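Local atomic coordinates of ribokinase, putative (Burkholderia thailandensis, PDB entry 3B1P), a protein that probably phosphorylates nucleosides as a pfkB-family kinase, and binds inosine and AMP as well as ADP. Residues Ile9-Ile14 with Thr98-Ala103; Asn13-Glu18 with Phe37-Met42. All coordinates share one frame; numbering follows the deposited sequence.

Contact 1. Residues Ile9-Ile14 with Thr98-Ala103; sequences IAYDNI and TYSAQA. With NOS (inosine), chain B.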
# COMPACT_ATOMS: atom_id res chain seq x y z
N ILE A 9 -16.51 10.33 6.42
CA ILE A 9 -16.74 11.01 5.16
C ILE A 9 -15.39 11.51 4.76
O ILE A 9 -14.71 12.19 5.54
CB ILE A 9 -17.77 12.16 5.28
CG1 ILE A 9 -18.98 11.70 6.11
CG2 ILE A 9 -18.13 12.69 3.89
CD1 ILE A 9 -19.96 12.90 6.54
N ALA A 10 -14.98 11.14 3.57
CA ALA A 10 -13.56 11.24 3.26
C ALA A 10 -13.27 11.34 1.78
O ALA A 10 -14.11 10.97 0.91
CB ALA A 10 -12.81 10.04 3.89
N TYR A 11 -12.09 11.87 1.44
CA TYR A 11 -11.66 11.85 0.08
C TYR A 11 -10.65 10.72 -0.11
O TYR A 11 -9.68 10.61 0.67
CB TYR A 11 -10.99 13.20 -0.32
CG TYR A 11 -11.94 14.37 -0.28
CD1 TYR A 11 -13.02 14.46 -1.18
CD2 TYR A 11 -11.75 15.40 0.65
CE1 TYR A 11 -13.90 15.56 -1.16
CE2 TYR A 11 -12.62 16.51 0.70
CZ TYR A 11 -13.70 16.58 -0.22
OH TYR A 11 -14.54 17.69 -0.15
N ASP A 12 -10.84 9.92 -1.16
CA ASP A 12 -10.04 8.70 -1.35
C ASP A 12 -9.08 8.86 -2.51
O ASP A 12 -9.47 9.40 -3.56
CB ASP A 12 -10.92 7.45 -1.68
CG ASP A 12 -11.71 6.97 -0.51
OD1 ASP A 12 -11.49 7.36 0.64
OD2 ASP A 12 -12.62 6.14 -0.73
N ASN A 13 -7.85 8.35 -2.33
CA ASN A 13 -6.90 8.22 -3.42
C ASN A 13 -6.55 6.73 -3.54
O ASN A 13 -5.89 6.21 -2.65
CB ASN A 13 -5.66 9.06 -3.07
CG ASN A 13 -6.01 10.51 -2.81
OD1 ASN A 13 -6.25 10.91 -1.67
ND2 ASN A 13 -6.10 11.28 -3.87
N ILE A 14 -7.02 6.09 -4.61
CA ILE A 14 -6.99 4.62 -4.71
C ILE A 14 -6.00 4.16 -5.75
O ILE A 14 -6.04 4.60 -6.92
CB ILE A 14 -8.44 4.09 -5.03
CG1 ILE A 14 -9.35 4.46 -3.87
CG2 ILE A 14 -8.37 2.58 -5.29
CD1 ILE A 14 -10.90 4.42 -4.22
N THR A 98 -10.23 22.94 9.86
CA THR A 98 -9.79 21.54 9.90
C THR A 98 -9.92 21.00 8.47
O THR A 98 -10.67 21.56 7.66
CB THR A 98 -10.61 20.71 10.88
OG1 THR A 98 -11.97 20.70 10.48
CG2 THR A 98 -10.59 21.30 12.23
N TYR A 99 -9.13 19.97 8.12
CA TYR A 99 -9.24 19.32 6.81
C TYR A 99 -10.06 18.03 6.94
O TYR A 99 -10.09 17.43 7.99
CB TYR A 99 -7.88 18.88 6.25
CG TYR A 99 -7.05 20.00 5.76
CD1 TYR A 99 -6.89 20.22 4.40
CD2 TYR A 99 -6.40 20.84 6.66
CE1 TYR A 99 -6.10 21.27 3.94
CE2 TYR A 99 -5.63 21.89 6.21
CZ TYR A 99 -5.48 22.08 4.86
OH TYR A 99 -4.70 23.13 4.42
N SER A 100 -10.72 17.67 5.85
CA SER A 100 -11.53 16.42 5.82
C SER A 100 -10.62 15.22 5.79
O SER A 100 -9.48 15.29 5.28
CB SER A 100 -12.35 16.43 4.55
OG SER A 100 -13.24 17.55 4.55
N ALA A 101 -11.15 14.10 6.29
CA ALA A 101 -10.40 12.81 6.20
C ALA A 101 -9.92 12.50 4.78
O ALA A 101 -10.60 12.78 3.79
CB ALA A 101 -11.27 11.68 6.73
N GLN A 102 -8.72 11.93 4.68
CA GLN A 102 -8.16 11.54 3.42
C GLN A 102 -7.60 10.11 3.54
O GLN A 102 -6.87 9.82 4.49
CB GLN A 102 -6.98 12.46 3.04
CG GLN A 102 -6.63 12.40 1.56
CD GLN A 102 -7.23 13.54 0.69
OE1 GLN A 102 -7.73 14.56 1.20
NE2 GLN A 102 -7.16 13.36 -0.62
N ALA A 103 -7.95 9.24 2.59
CA ALA A 103 -7.45 7.86 2.59
C ALA A 103 -6.58 7.64 1.34
O ALA A 103 -6.96 7.97 0.21
CB ALA A 103 -8.63 6.88 2.58
N9 NOS B . -11.68 4.29 5.22
C4 NOS B . -11.83 4.57 6.52
N3 NOS B . -12.79 5.14 7.32
C2 NOS B . -12.65 5.26 8.65
N1 NOS B . -11.50 4.81 9.25
C6 NOS B . -10.48 4.26 8.56
O6 NOS B . -9.40 3.77 9.24
C5 NOS B . -10.59 4.01 7.12
N7 NOS B . -9.82 3.50 6.15
C8 NOS B . -10.49 3.66 4.96
C5' NOS B . -14.03 1.92 2.01
O5' NOS B . -14.92 1.13 2.84
C4' NOS B . -13.87 3.30 2.67
O4' NOS B . -13.18 3.17 3.90
C1' NOS B . -12.72 4.53 4.22
C2' NOS B . -12.23 5.04 2.89
O2' NOS B . -12.54 6.44 2.89
C3' NOS B . -13.02 4.26 1.85
O3' NOS B . -13.88 5.15 1.07
O HOH W 1 -13.78 14.24 7.17
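Ile9 and Ala101 meet where the two segments first come side by side: Ile9 O approaches Ala101 CB, and one water joins this carbonyl to Ala101 N, 2.8 Å from each. The Ile9 side chain itself turns off toward Met66 and Leu70. At Ala10 the contact is close and apolar, CB to CB of Ala101 at 3.6 Å. Tyr11 then uses both backbone polar atoms, its N donating to Ala101 O (2.9 Å) and its O accepting from Ala103 N. With chi1 at -64° its ring leans back beside its own backbone N, bringing CE2 to within 3.9 Å of Ser100 CB; the hydroxyl is held by Asp74 O, and Arg44 makes a cation-pi contact with the ring. Asp12 projects to the same side of the sheet as Ala10 and Ala103. Its OD1 accepts from O2' of inosine at 2.6 Å and OD2 from O3', so the carboxylate spans the ribose diol; the OD2-O3' separation is very short, and its exact length is doubtful. Asn13 N donates to Ala103 O at 2.7 Å. On the Tyr11 side, Asn13 OD1 takes an N-H of Gln102 NE2 on an in-plane lone pair at 2.8 Å, the two amides nearly coplanar; Asn13 has two modelled conformers, and the bond is established only for the one described. Strands 10-16 and 101-107 are parallel neighbours in the small lid sheet, a feature of ribokinase-like kinases, whose inner surface here, through Asp12, closes over the sugar of the nucleoside.

Contact 2. Residues Asn13-Glu18 with Phe37-Met42; sequences NIMTFE and FLVPTM
Phe37 offers the face of its ring to Phe17, and here the contact is tight. Phe17 CB stands 3.8 Å from the centroid of that ring, only 3° off its normal, a CH-pi contact centred almost perfectly. The two rings meet obliquely, their planes 57° apart, and Phe17 CD1 reaches back to Phe37 CB at 3.6 Å. A chi1 of 59° holds Phe37 CG between its backbone N and carbonyl carbon, and from there the ring leans onto the main chain at Thr16 and Phe17, with CE2 3.5 Å from Phe17 N. His24 meets the ring of Phe17, adding a third aromatic group beside the pair. The contact lies in the lid at the dimer interface, an arrangement consistent with the lid-to-lid clasp of dimeric ribokinases: Phe37 and Leu38 pair in a parallel ladder with a strand of the second subunit, so the sheet continues across the interface, and Val39 O accepts a hydrogen bond from His118 ND1 of the second subunit. Toward Met15 the packing is looser. Met15 CB is 4.2 Å from Val39 CG1 and equally far from Phe37 CZ, and the bent end of the methionine leads away from 37-42; Ala116 of the second subunit packs on both Met15 and Val39. No direct hydrogen bond joins the two backbones. Instead a water donates to Thr16 O at 2.7 Å and, weakly, to Leu38 O at 3.3 Å. On the exposed side Leu38 points away from strand 10-16.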
# COMPACT_ATOMS: atom_id res chain seq x y z
N ASN A 13 -7.85 8.35 -2.33
CA ASN A 13 -6.90 8.22 -3.42
C ASN A 13 -6.55 6.73 -3.54
O ASN A 13 -5.89 6.21 -2.65
CB ASN A 13 -5.66 9.06 -3.07
CG ASN A 13 -6.01 10.51 -2.81
OD1 ASN A 13 -6.25 10.91 -1.67
ND2 ASN A 13 -6.10 11.28 -3.87
N ILE A 14 -7.02 6.09 -4.61
CA ILE A 14 -6.99 4.62 -4.71
C ILE A 14 -6.00 4.16 -5.75
O ILE A 14 -6.04 4.60 -6.92
CB ILE A 14 -8.44 4.09 -5.03
CG1 ILE A 14 -9.35 4.46 -3.87
CG2 ILE A 14 -8.37 2.58 -5.29
CD1 ILE A 14 -10.90 4.42 -4.22
N MET A 15 -5.10 3.26 -5.33
CA MET A 15 -4.11 2.67 -6.23
C MET A 15 -4.44 1.19 -6.32
O MET A 15 -4.30 0.45 -5.34
CB MET A 15 -2.67 2.90 -5.68
CG MET A 15 -2.35 4.42 -5.55
SD MET A 15 -1.28 4.90 -4.15
CE MET A 15 -2.33 4.74 -2.68
N THR A 16 -4.88 0.77 -7.50
CA THR A 16 -5.28 -0.61 -7.72
C THR A 16 -4.25 -1.45 -8.43
O THR A 16 -3.91 -1.24 -9.62
CB THR A 16 -6.63 -0.67 -8.49
OG1 THR A 16 -7.56 0.16 -7.77
CG2 THR A 16 -7.09 -2.13 -8.55
N PHE A 17 -3.72 -2.42 -7.71
CA PHE A 17 -2.88 -3.44 -8.34
C PHE A 17 -3.76 -4.38 -9.16
O PHE A 17 -4.70 -5.00 -8.61
CB PHE A 17 -2.09 -4.22 -7.29
CG PHE A 17 -1.31 -5.36 -7.82
CD1 PHE A 17 -0.39 -5.16 -8.83
CD2 PHE A 17 -1.46 -6.64 -7.30
CE1 PHE A 17 0.36 -6.19 -9.32
CE2 PHE A 17 -0.70 -7.72 -7.79
CZ PHE A 17 0.21 -7.50 -8.80
N GLU A 18 -3.40 -4.50 -10.44
CA GLU A 18 -4.18 -5.39 -11.35
C GLU A 18 -3.66 -6.80 -11.21
O GLU A 18 -2.91 -7.32 -12.06
CB GLU A 18 -4.07 -4.90 -12.81
CG GLU A 18 -4.45 -3.47 -13.01
CD GLU A 18 -5.85 -3.12 -12.54
OE1 GLU A 18 -6.75 -3.99 -12.65
OE2 GLU A 18 -6.06 -1.95 -12.07
N PHE A 37 3.97 -1.51 -9.09
CA PHE A 37 3.02 -1.66 -10.19
C PHE A 37 2.72 -0.29 -10.73
O PHE A 37 2.69 0.72 -10.00
CB PHE A 37 1.74 -2.43 -9.75
CG PHE A 37 0.97 -1.80 -8.62
CD1 PHE A 37 1.32 -2.00 -7.29
CD2 PHE A 37 -0.14 -1.03 -8.88
CE1 PHE A 37 0.55 -1.41 -6.26
CE2 PHE A 37 -0.86 -0.43 -7.88
CZ PHE A 37 -0.52 -0.63 -6.55
N LEU A 38 2.50 -0.25 -12.04
CA LEU A 38 2.33 1.02 -12.73
C LEU A 38 0.89 1.55 -12.49
O LEU A 38 -0.10 0.78 -12.45
CB LEU A 38 2.89 0.93 -14.21
CG LEU A 38 4.42 0.54 -14.35
CD1 LEU A 38 5.03 0.48 -15.79
CD2 LEU A 38 5.41 1.39 -13.45
N VAL A 39 0.77 2.85 -12.18
CA VAL A 39 -0.53 3.49 -11.94
C VAL A 39 -0.65 4.72 -12.86
O VAL A 39 0.35 5.31 -13.21
CB VAL A 39 -0.82 3.96 -10.47
CG1 VAL A 39 -1.08 2.74 -9.51
CG2 VAL A 39 0.33 4.87 -9.91
N PRO A 40 -1.89 5.11 -13.22
CA PRO A 40 -2.05 6.38 -13.94
C PRO A 40 -2.05 7.55 -12.98
O PRO A 40 -1.87 7.37 -11.78
CB PRO A 40 -3.43 6.21 -14.62
CG PRO A 40 -4.23 5.36 -13.66
CD PRO A 40 -3.15 4.34 -13.15
N THR A 41 -2.27 8.76 -13.48
CA THR A 41 -2.34 9.93 -12.64
C THR A 41 -3.35 9.73 -11.48
O THR A 41 -4.40 9.14 -11.69
CB THR A 41 -2.71 11.15 -13.51
OG1 THR A 41 -1.69 11.31 -14.50
CG2 THR A 41 -2.82 12.41 -12.67
N MET A 42 -3.00 10.20 -10.28
CA MET A 42 -3.91 10.13 -9.13
C MET A 42 -5.16 10.97 -9.32
O MET A 42 -5.09 12.08 -9.83
CB MET A 42 -3.19 10.59 -7.86
CG MET A 42 -1.97 9.74 -7.49
SD MET A 42 -1.58 9.73 -5.71
CE MET A 42 -1.19 11.46 -5.32
O HOH W 2 -3.28 0.66 -11.46

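Strand 10-16 serves both contacts, which share Asn13 and Ile14 and have centres about 17 Å apart, but its two ends are used differently. In contact 1 it runs within one sheet beside 101-107, and regular backbone hydrogen bonds hold buried residues over the nucleoside. In contact 2, further from the centre of the chain, the same strand meets 37-42 without such bonds, through aromatic and aliphatic side chains and a bridging water. Both are largely buried, yet contact 2 borders the second subunit, whereas no other protein chain touches contact 1. The dimer also links them in space through the ligand: the inosine gripped by Asp12 also bonds Ser36 of the second subunit, the residue preceding Phe37 there.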